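Local coordinates for protein Fe(2+) transporter FeoB (Legionella pneumophila, PDB 3IBY) that probably imports ferrous iron across the bacterial inner membrane in a GTP-driven process, this piece being its cytosolic G domain and GDI domain, at residues 5-10 with 100-105; 18-23 with 149-154; 29-34 with 51-56. All coordinates share one frame; numbering follows the deposited sequence.

Interaction 1 of 3, residues 5-10 with 100-105; sequences LLIGNP and LYLTSQ
Within 100-105, Leu102 alone meets Ile7, Gly8 and Asn9. The contact is apolar; no hydrogen bond joins the two segments. One methyl, CD2, does most of the touching. It lies against the main chain of Gly8, with Leu102 CD2 at 3.3 Å from Gly8 C. CD2 of Leu102 is also 3.8 Å from the backbone N of Asn9. The Leu102 side chain reaches this place because CG stands opposite the backbone N (chi1 174°).

A second apolar touch comes from Ile7. Its CG2 branch meets CD2 of Leu102 at 3.9 Å, and the two side chains cross at about a right angle. The Asn9 side chain slides past Leu102, running in the opposite direction. Ile7 also packs on Leu106, further along helix 96-106, and on Leu55.

The polar bonds stay within the helix or lead away from the contact. Ser104 OG donates to the carbonyl O of Tyr101 at 2.7 Å, with the donor tilted 22° from the carbonyl plane. Ser104 OG also pairs with Arg242 of helix 234-253. The amide of Gln105 bonds to Ser60 and to Leu61 N.

Gly8 to Pro10 belong to the predicted GTP site. The arrangement is that of a P-loop NTPase, in which the Walker A loop leaves the end of a central parallel strand, here with a flanking helix packed against its first residues.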
loop_
_atom_site.group_PDB
_atom_site.type_symbol
_atom_site.label_atom_id
_atom_site.label_comp_id
_atom_site.label_asym_id
_atom_site.label_seq_id
_atom_site.Cartn_x
_atom_site.Cartn_y
_atom_site.Cartn_z
ATOM N N LEU A 5 -0.078 3.356 9.880
ATOM C CA LEU A 5 -1.283 3.404 9.044
ATOM C C LEU A 5 -1.673 1.966 8.668
ATOM O O LEU A 5 -0.796 1.153 8.369
ATOM C CB LEU A 5 -1.043 4.168 7.748
ATOM C CG LEU A 5 -0.520 5.575 7.827
ATOM C CD1 LEU A 5 -0.347 6.166 6.388
ATOM C CD2 LEU A 5 -1.441 6.417 8.705
ATOM N N LEU A 6 -2.980 1.678 8.672
ATOM C CA LEU A 6 -3.501 0.372 8.213
ATOM C C LEU A 6 -4.246 0.530 6.863
ATOM O O LEU A 6 -5.217 1.289 6.739
ATOM C CB LEU A 6 -4.403 -0.225 9.301
ATOM C CG LEU A 6 -4.991 -1.629 9.200
ATOM C CD1 LEU A 6 -3.909 -2.750 9.238
ATOM C CD2 LEU A 6 -6.071 -1.772 10.346
ATOM N N ILE A 7 -3.751 -0.174 5.848
ATOM C CA ILE A 7 -4.175 0.030 4.461
ATOM C C ILE A 7 -4.451 -1.276 3.742
ATOM O O ILE A 7 -3.701 -2.252 3.893
ATOM C CB ILE A 7 -3.059 0.721 3.621
ATOM C CG1 ILE A 7 -2.333 1.768 4.463
ATOM C CG2 ILE A 7 -3.637 1.319 2.359
ATOM C CD1 ILE A 7 -1.578 2.814 3.663
ATOM N N GLY A 8 -5.487 -1.273 2.910
ATOM C CA GLY A 8 -5.723 -2.388 1.978
ATOM C C GLY A 8 -6.825 -2.109 0.966
ATOM O O GLY A 8 -7.282 -0.988 0.796
ATOM N N ASN A 9 -7.208 -3.147 0.249
ATOM C CA ASN A 9 -8.394 -3.135 -0.554
ATOM C C ASN A 9 -9.586 -3.207 0.404
ATOM O O ASN A 9 -9.420 -3.637 1.519
ATOM C CB ASN A 9 -8.388 -4.351 -1.465
ATOM C CG ASN A 9 -7.510 -4.183 -2.649
ATOM O OD1 ASN A 9 -6.408 -3.702 -2.552
ATOM N ND2 ASN A 9 -8.002 -4.601 -3.803
ATOM N N PRO A 10 -10.795 -2.846 -0.061
ATOM C CA PRO A 10 -12.054 -3.011 0.681
ATOM C C PRO A 10 -12.299 -4.440 1.065
ATOM O O PRO A 10 -11.778 -5.329 0.417
ATOM C CB PRO A 10 -13.125 -2.625 -0.348
ATOM C CG PRO A 10 -12.437 -1.833 -1.363
ATOM C CD PRO A 10 -11.058 -2.431 -1.447
ATOM N N LEU A 100 -2.191 -6.980 -4.380
ATOM C CA LEU A 100 -0.818 -6.506 -4.499
ATOM C C LEU A 100 -0.664 -5.302 -5.440
ATOM O O LEU A 100 0.431 -4.721 -5.572
ATOM C CB LEU A 100 0.049 -7.631 -5.026
ATOM C CG LEU A 100 0.333 -8.713 -4.010
ATOM C CD1 LEU A 100 1.033 -9.871 -4.700
ATOM C CD2 LEU A 100 1.167 -8.138 -2.898
ATOM N N TYR A 101 -1.711 -4.930 -6.152
ATOM C CA TYR A 101 -1.575 -3.735 -6.966
ATOM C C TYR A 101 -1.303 -2.598 -6.006
ATOM O O TYR A 101 -0.327 -1.877 -6.166
ATOM C CB TYR A 101 -2.829 -3.488 -7.784
ATOM C CG TYR A 101 -2.673 -2.498 -8.902
ATOM C CD1 TYR A 101 -2.325 -2.911 -10.161
ATOM C CD2 TYR A 101 -2.907 -1.137 -8.692
ATOM C CE1 TYR A 101 -2.216 -2.007 -11.210
ATOM C CE2 TYR A 101 -2.779 -0.230 -9.712
ATOM C CZ TYR A 101 -2.445 -0.679 -10.988
ATOM O OH TYR A 101 -2.348 0.212 -12.032
ATOM N N LEU A 102 -2.141 -2.486 -4.985
ATOM C CA LEU A 102 -1.995 -1.450 -3.970
ATOM C C LEU A 102 -0.670 -1.495 -3.274
ATOM O O LEU A 102 -0.081 -0.460 -2.954
ATOM C CB LEU A 102 -3.083 -1.568 -2.930
ATOM C CG LEU A 102 -3.010 -0.661 -1.709
ATOM C CD1 LEU A 102 -3.035 0.787 -2.161
ATOM C CD2 LEU A 102 -4.195 -1.023 -0.766
ATOM N N THR A 103 -0.197 -2.712 -3.064
ATOM C CA THR A 103 1.020 -2.960 -2.312
ATOM C C THR A 103 2.210 -2.380 -3.016
ATOM O O THR A 103 3.066 -1.769 -2.391
ATOM C CB THR A 103 1.305 -4.467 -2.134
ATOM O OG1 THR A 103 0.231 -5.107 -1.434
ATOM C CG2 THR A 103 2.565 -4.636 -1.324
ATOM N N SER A 104 2.279 -2.629 -4.309
ATOM C CA SER A 104 3.407 -2.174 -5.115
ATOM C C SER A 104 3.435 -0.661 -5.134
ATOM O O SER A 104 4.507 -0.086 -5.097
ATOM C CB SER A 104 3.310 -2.710 -6.533
ATOM O OG SER A 104 2.139 -2.220 -7.164
ATOM N N GLN A 105 2.260 -0.031 -5.204
ATOM C CA GLN A 105 2.154 1.434 -5.120
ATOM C C GLN A 105 2.679 1.968 -3.767
ATOM O O GLN A 105 3.435 2.932 -3.750
ATOM C CB GLN A 105 0.715 1.932 -5.377
ATOM C CG GLN A 105 0.177 1.687 -6.779
ATOM C CD GLN A 105 -1.272 2.186 -6.962
ATOM O OE1 GLN A 105 -2.003 2.284 -5.995
ATOM N NE2 GLN A 105 -1.686 2.474 -8.217
#

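Interaction 2 of 3, residues 18-23 with 149-154; sequences FNALTN and HKNIGI
The amide of Asn151 meets the helix at Ala20, whose CB lies 4.2 Å from OD1 of Asn151. This is a loose touch, near the surface. The Phe18 ring lies on the helix side and takes no part in the contact. Thr22 OG1 sits over one of its faces, 3.8 Å above the plane and offset toward the rim. The same hydroxyl donates to Phe18 O at 2.8 Å. Thr22 N also donates to that oxygen, and the two donors reach it from opposite faces of the carbonyl plane.

The apolar part of the contact is small. Ala20 CB meets CG1 of Ile154 at 3.9 Å. A chi1 of -84° puts this branch beside the backbone N of Ile154. No hydrogen bond crosses between the segments.

The loop carries its own turn. Asn151 has positive phi, and with Ile152 it forms a G1 beta bulge facing Gln147. Gly153 follows as the N-cap of helix 154-162. His149, in the predicted GTP site, bonds through NE2 to Asp121, another predicted GTP-site residue.

The contact thus joins the C-terminal half of helix 14-22 to the start of helix 154-162. Ile154 also touches Leu17 of helix 14-22. Phe18 and Leu21 face the sheet, packing on Ile52 of strand 48-54 and on strand 37-45.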
loop_
_atom_site.group_PDB
_atom_site.type_symbol
_atom_site.label_atom_id
_atom_site.label_comp_id
_atom_site.label_asym_id
_atom_site.label_seq_id
_atom_site.Cartn_x
_atom_site.Cartn_y
_atom_site.Cartn_z
ATOM N N PHE A 18 -7.978 -4.415 12.582
ATOM C CA PHE A 18 -8.037 -3.238 13.385
ATOM C C PHE A 18 -8.568 -3.556 14.741
ATOM O O PHE A 18 -8.038 -3.054 15.716
ATOM C CB PHE A 18 -8.927 -2.199 12.766
ATOM C CG PHE A 18 -8.949 -0.919 13.542
ATOM C CD1 PHE A 18 -7.840 -0.061 13.503
ATOM C CD2 PHE A 18 -10.031 -0.598 14.341
ATOM C CE1 PHE A 18 -7.829 1.142 14.216
ATOM C CE2 PHE A 18 -10.050 0.609 15.097
ATOM C CZ PHE A 18 -8.956 1.498 15.026
ATOM N N ASN A 19 -9.634 -4.343 14.809
ATOM C CA ASN A 19 -10.251 -4.655 16.101
ATOM C C ASN A 19 -9.347 -5.586 16.935
ATOM O O ASN A 19 -9.242 -5.471 18.164
ATOM C CB ASN A 19 -11.605 -5.316 15.924
ATOM C CG ASN A 19 -12.651 -4.398 15.346
ATOM O OD1 ASN A 19 -12.597 -3.188 15.472
ATOM N ND2 ASN A 19 -13.630 -4.998 14.693
ATOM N N ALA A 20 -8.708 -6.507 16.235
ATOM C CA ALA A 20 -7.877 -7.470 16.847
ATOM C C ALA A 20 -6.695 -6.742 17.527
ATOM O O ALA A 20 -6.328 -7.052 18.668
ATOM C CB ALA A 20 -7.404 -8.434 15.802
ATOM N N LEU A 21 -6.127 -5.748 16.848
ATOM C CA LEU A 21 -4.969 -5.023 17.382
ATOM C C LEU A 21 -5.355 -4.071 18.511
ATOM O O LEU A 21 -4.699 -4.019 19.517
ATOM C CB LEU A 21 -4.321 -4.232 16.263
ATOM C CG LEU A 21 -3.584 -5.002 15.157
ATOM C CD1 LEU A 21 -3.244 -4.020 14.099
ATOM C CD2 LEU A 21 -2.330 -5.606 15.620
ATOM N N THR A 22 -6.457 -3.351 18.364
ATOM C CA THR A 22 -6.762 -2.229 19.255
ATOM C C THR A 22 -7.772 -2.538 20.364
ATOM O O THR A 22 -7.827 -1.838 21.338
ATOM C CB THR A 22 -7.276 -1.082 18.419
ATOM O OG1 THR A 22 -8.585 -1.399 17.938
ATOM C CG2 THR A 22 -6.367 -0.905 17.225
ATOM N N ASN A 23 -8.580 -3.571 20.189
ATOM C CA ASN A 23 -9.581 -3.981 21.147
ATOM C C ASN A 23 -10.546 -2.884 21.515
ATOM O O ASN A 23 -11.171 -2.360 20.620
ATOM C CB ASN A 23 -8.903 -4.610 22.327
ATOM C CG ASN A 23 -7.961 -5.776 21.923
ATOM O OD1 ASN A 23 -6.761 -5.756 22.243
ATOM N ND2 ASN A 23 -8.508 -6.779 21.219
ATOM N N HIS A 149 -9.865 -12.616 12.200
ATOM C CA HIS A 149 -11.148 -13.047 12.804
ATOM C C HIS A 149 -10.993 -14.076 13.941
ATOM O O HIS A 149 -11.892 -14.258 14.742
ATOM C CB HIS A 149 -12.142 -13.549 11.714
ATOM C CG HIS A 149 -11.574 -14.589 10.797
ATOM N ND1 HIS A 149 -10.412 -14.403 10.082
ATOM C CD2 HIS A 149 -12.017 -15.826 10.473
ATOM C CE1 HIS A 149 -10.163 -15.483 9.365
ATOM N NE2 HIS A 149 -11.112 -16.370 9.597
ATOM N N LYS A 150 -9.850 -14.740 13.987
ATOM C CA LYS A 150 -9.599 -15.794 14.948
ATOM C C LYS A 150 -8.363 -15.501 15.795
ATOM O O LYS A 150 -7.939 -16.332 16.576
ATOM C CB LYS A 150 -9.454 -17.115 14.190
ATOM C CG LYS A 150 -10.768 -17.644 13.606
ATOM C CD LYS A 150 -10.552 -18.706 12.507
ATOM C CE LYS A 150 -9.788 -19.897 12.989
ATOM N NZ LYS A 150 -9.769 -20.999 12.000
ATOM N N ASN A 151 -7.801 -14.300 15.653
ATOM C CA ASN A 151 -6.600 -13.870 16.389
ATOM C C ASN A 151 -5.326 -14.667 16.120
ATOM O O ASN A 151 -4.352 -14.549 16.852
ATOM C CB ASN A 151 -6.891 -13.813 17.881
ATOM C CG ASN A 151 -7.182 -12.409 18.343
ATOM O OD1 ASN A 151 -6.271 -11.565 18.407
ATOM N ND2 ASN A 151 -8.457 -12.133 18.661
ATOM N N ILE A 152 -5.308 -15.443 15.045
ATOM C CA ILE A 152 -4.160 -16.268 14.776
ATOM C C ILE A 152 -3.200 -15.386 14.009
ATOM O O ILE A 152 -3.579 -14.762 13.028
ATOM C CB ILE A 152 -4.559 -17.555 14.020
ATOM C CG1 ILE A 152 -5.492 -18.400 14.925
ATOM C CG2 ILE A 152 -3.297 -18.364 13.588
ATOM C CD1 ILE A 152 -6.127 -19.667 14.260
ATOM N N GLY A 153 -1.966 -15.290 14.479
ATOM C CA GLY A 153 -0.949 -14.512 13.779
ATOM C C GLY A 153 -0.705 -13.111 14.326
ATOM O O GLY A 153 0.381 -12.531 14.105
ATOM N N ILE A 154 -1.691 -12.569 15.036
ATOM C CA ILE A 154 -1.594 -11.245 15.629
ATOM C C ILE A 154 -0.317 -11.038 16.432
ATOM O O ILE A 154 0.297 -9.996 16.362
ATOM C CB ILE A 154 -2.833 -10.950 16.538
ATOM C CG1 ILE A 154 -4.042 -10.430 15.731
ATOM C CG2 ILE A 154 -2.487 -9.918 17.624
ATOM C CD1 ILE A 154 -3.928 -10.467 14.185
#

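Interaction 3 of 3, residues 29-34 with 51-56; sequences GNWPGV and EITDLP
Trp31 meets Thr53, Asp54, Leu55 and Pro56 with its indole, and it is the whole of this contact from the 29-34 side. The closest touch is between CH2 of Trp31 and the methyl CD2 of Leu55, at 3.4 Å. These two side chains cross at about a right angle. CH2 of Trp31 also meets CG2 of Thr53 at 3.8 Å, both methyls approaching the ring obliquely. The carbonyl O of Asp54 comes to the ring edge, near its plane, 3.5 Å from CZ2 of Trp31. Pro56 is a looser neighbour.

No direct hydrogen bond joins the segments, but one water links them. It donates to Asp54 O at 2.6 Å and accepts a weak bond from Trp31 NE1 at 3.4 Å. One carbonyl therefore meets both the indole edge and the water.

The indole is directed by a chi1 of -76°, with CG beside the backbone N of Trp31. Pro32 CD lies at its edge in plane. Trp31 opens a type II turn that runs to Val34, with Gly33 at positive phi. Beyond the segments, Ile74 and Ser78 of helix 70-81 and Lys38 of strand 37-45 also touch the indole.

Further out, Asp54 OD1 forms a salt bridge with Lys14, which also bonds to Leu55 O. Asp54, Leu55 and Lys14 all belong to predicted GTP sites. The arrangement fits a TRAFAC-class GTPase: Gly33 and Val34 lie in what is probably the first switch region, and Asp54 to Gly57 match the DxxG motif that leads into the second.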
loop_
_atom_site.group_PDB
_atom_site.type_symbol
_atom_site.label_atom_id
_atom_site.label_comp_id
_atom_site.label_asym_id
_atom_site.label_seq_id
_atom_site.Cartn_x
_atom_site.Cartn_y
_atom_site.Cartn_z
ATOM N N GLY A 29 -14.048 9.316 14.777
ATOM C CA GLY A 29 -14.371 10.730 14.556
ATOM C C GLY A 29 -14.513 10.927 13.061
ATOM O O GLY A 29 -14.572 9.965 12.329
ATOM N N ASN A 30 -14.548 12.164 12.588
ATOM C CA ASN A 30 -14.558 12.406 11.151
ATOM C C ASN A 30 -13.144 12.689 10.742
ATOM O O ASN A 30 -12.387 13.273 11.476
ATOM C CB ASN A 30 -15.429 13.608 10.786
ATOM C CG ASN A 30 -16.921 13.400 11.083
ATOM O OD1 ASN A 30 -17.636 14.366 11.271
ATOM N ND2 ASN A 30 -17.390 12.152 11.090
ATOM N N TRP A 31 -12.766 12.258 9.563
ATOM C CA TRP A 31 -11.598 12.805 8.956
ATOM C C TRP A 31 -11.775 14.321 8.879
ATOM O O TRP A 31 -12.868 14.832 8.939
ATOM C CB TRP A 31 -11.445 12.215 7.580
ATOM C CG TRP A 31 -10.941 10.835 7.621
ATOM C CD1 TRP A 31 -11.684 9.701 7.559
ATOM C CD2 TRP A 31 -9.584 10.423 7.758
ATOM N NE1 TRP A 31 -10.876 8.602 7.635
ATOM C CE2 TRP A 31 -9.576 9.018 7.741
ATOM C CE3 TRP A 31 -8.377 11.103 7.894
ATOM C CZ2 TRP A 31 -8.410 8.270 7.856
ATOM C CZ3 TRP A 31 -7.212 10.361 7.994
ATOM C CH2 TRP A 31 -7.239 8.953 7.969
ATOM N N PRO A 32 -10.678 15.052 8.754
ATOM C CA PRO A 32 -10.730 16.511 8.825
ATOM C C PRO A 32 -11.575 17.194 7.727
ATOM O O PRO A 32 -11.272 17.109 6.518
ATOM C CB PRO A 32 -9.262 16.890 8.673
ATOM C CG PRO A 32 -8.644 15.673 7.862
ATOM C CD PRO A 32 -9.307 14.548 8.523
ATOM N N GLY A 33 -12.633 17.877 8.174
ATOM C CA GLY A 33 -13.484 18.626 7.290
ATOM C C GLY A 33 -14.196 17.823 6.223
ATOM O O GLY A 33 -14.546 18.371 5.176
ATOM N N VAL A 34 -14.450 16.540 6.488
ATOM C CA VAL A 34 -15.252 15.712 5.589
ATOM C C VAL A 34 -16.253 14.881 6.409
ATOM O O VAL A 34 -16.366 15.084 7.618
ATOM C CB VAL A 34 -14.361 14.893 4.598
ATOM C CG1 VAL A 34 -13.621 15.847 3.697
ATOM C CG2 VAL A 34 -13.380 13.968 5.332
ATOM N N GLU A 51 0.281 3.434 17.846
ATOM C CA GLU A 51 -0.949 4.096 17.454
ATOM C C GLU A 51 -1.228 3.658 16.042
ATOM O O GLU A 51 -0.295 3.407 15.283
ATOM C CB GLU A 51 -0.818 5.610 17.510
ATOM C CG GLU A 51 -0.056 6.138 18.698
ATOM C CD GLU A 51 0.072 7.648 18.677
ATOM O OE1 GLU A 51 0.949 8.151 17.896
ATOM O OE2 GLU A 51 -0.689 8.309 19.454
ATOM N N ILE A 52 -2.507 3.559 15.714
ATOM C CA ILE A 52 -2.961 3.032 14.437
ATOM C C ILE A 52 -4.089 3.876 13.885
ATOM O O ILE A 52 -5.074 4.188 14.617
ATOM C CB ILE A 52 -3.487 1.571 14.498
ATOM C CG1 ILE A 52 -2.383 0.615 14.826
ATOM C CG2 ILE A 52 -4.062 1.121 13.132
ATOM C CD1 ILE A 52 -2.391 -0.636 14.006
ATOM N N THR A 53 -3.935 4.214 12.602
ATOM C CA THR A 53 -4.955 4.899 11.902
ATOM C C THR A 53 -5.429 4.012 10.785
ATOM O O THR A 53 -4.631 3.541 9.930
ATOM C CB THR A 53 -4.489 6.213 11.377
ATOM O OG1 THR A 53 -4.055 7.055 12.465
ATOM C CG2 THR A 53 -5.622 6.870 10.654
ATOM N N ASP A 54 -6.730 3.757 10.796
ATOM C CA ASP A 54 -7.317 2.975 9.748
ATOM C C ASP A 54 -7.594 3.824 8.522
ATOM O O ASP A 54 -8.255 4.859 8.648
ATOM C CB ASP A 54 -8.647 2.392 10.186
ATOM C CG ASP A 54 -9.116 1.318 9.265
ATOM O OD1 ASP A 54 -8.278 0.716 8.506
ATOM O OD2 ASP A 54 -10.312 1.024 9.342
ATOM N N LEU A 55 -7.150 3.369 7.340
ATOM C CA LEU A 55 -7.520 4.052 6.087
ATOM C C LEU A 55 -8.556 3.287 5.373
ATOM O O LEU A 55 -8.499 2.096 5.391
ATOM C CB LEU A 55 -6.354 4.202 5.148
ATOM C CG LEU A 55 -5.226 5.028 5.700
ATOM C CD1 LEU A 55 -4.386 5.345 4.543
ATOM C CD2 LEU A 55 -5.740 6.316 6.481
ATOM N N PRO A 56 -9.483 3.979 4.711
ATOM C CA PRO A 56 -10.519 3.339 3.986
ATOM C C PRO A 56 -9.891 2.636 2.844
ATOM O O PRO A 56 -8.957 3.165 2.270
ATOM C CB PRO A 56 -11.358 4.504 3.462
ATOM C CG PRO A 56 -11.052 5.621 4.294
ATOM C CD PRO A 56 -9.585 5.429 4.537
HETATM O O HOH W 1 -10.752 5.424 8.915
#

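How the interactions relate
The three contacts lie around the central sheet of the G domain. Interactions 1 and 3 share the sheet through the neighbouring parallel strands 3-8 and 48-54, their centres about 16 Å apart. Leu6 N to Thr53 O (2.8 Å) and Leu6 O to Leu55 N (2.9 Å) are probable hydrogen bonds between them. Interaction 2 joins through helix 14-22, which follows the P-loop: Leu6 CD2 is 3.8 Å from Phe18 CB, and Leu21 CD1 is 3.5 Å from Ile52 CD1. Each pair of segments holds predicted GTP-site residues, though not all of them touch across it: Gly8 to Pro10 in interaction 1, His149 in interaction 2, and Gly33, Val34 and Asp54 to Pro56 in interaction 3.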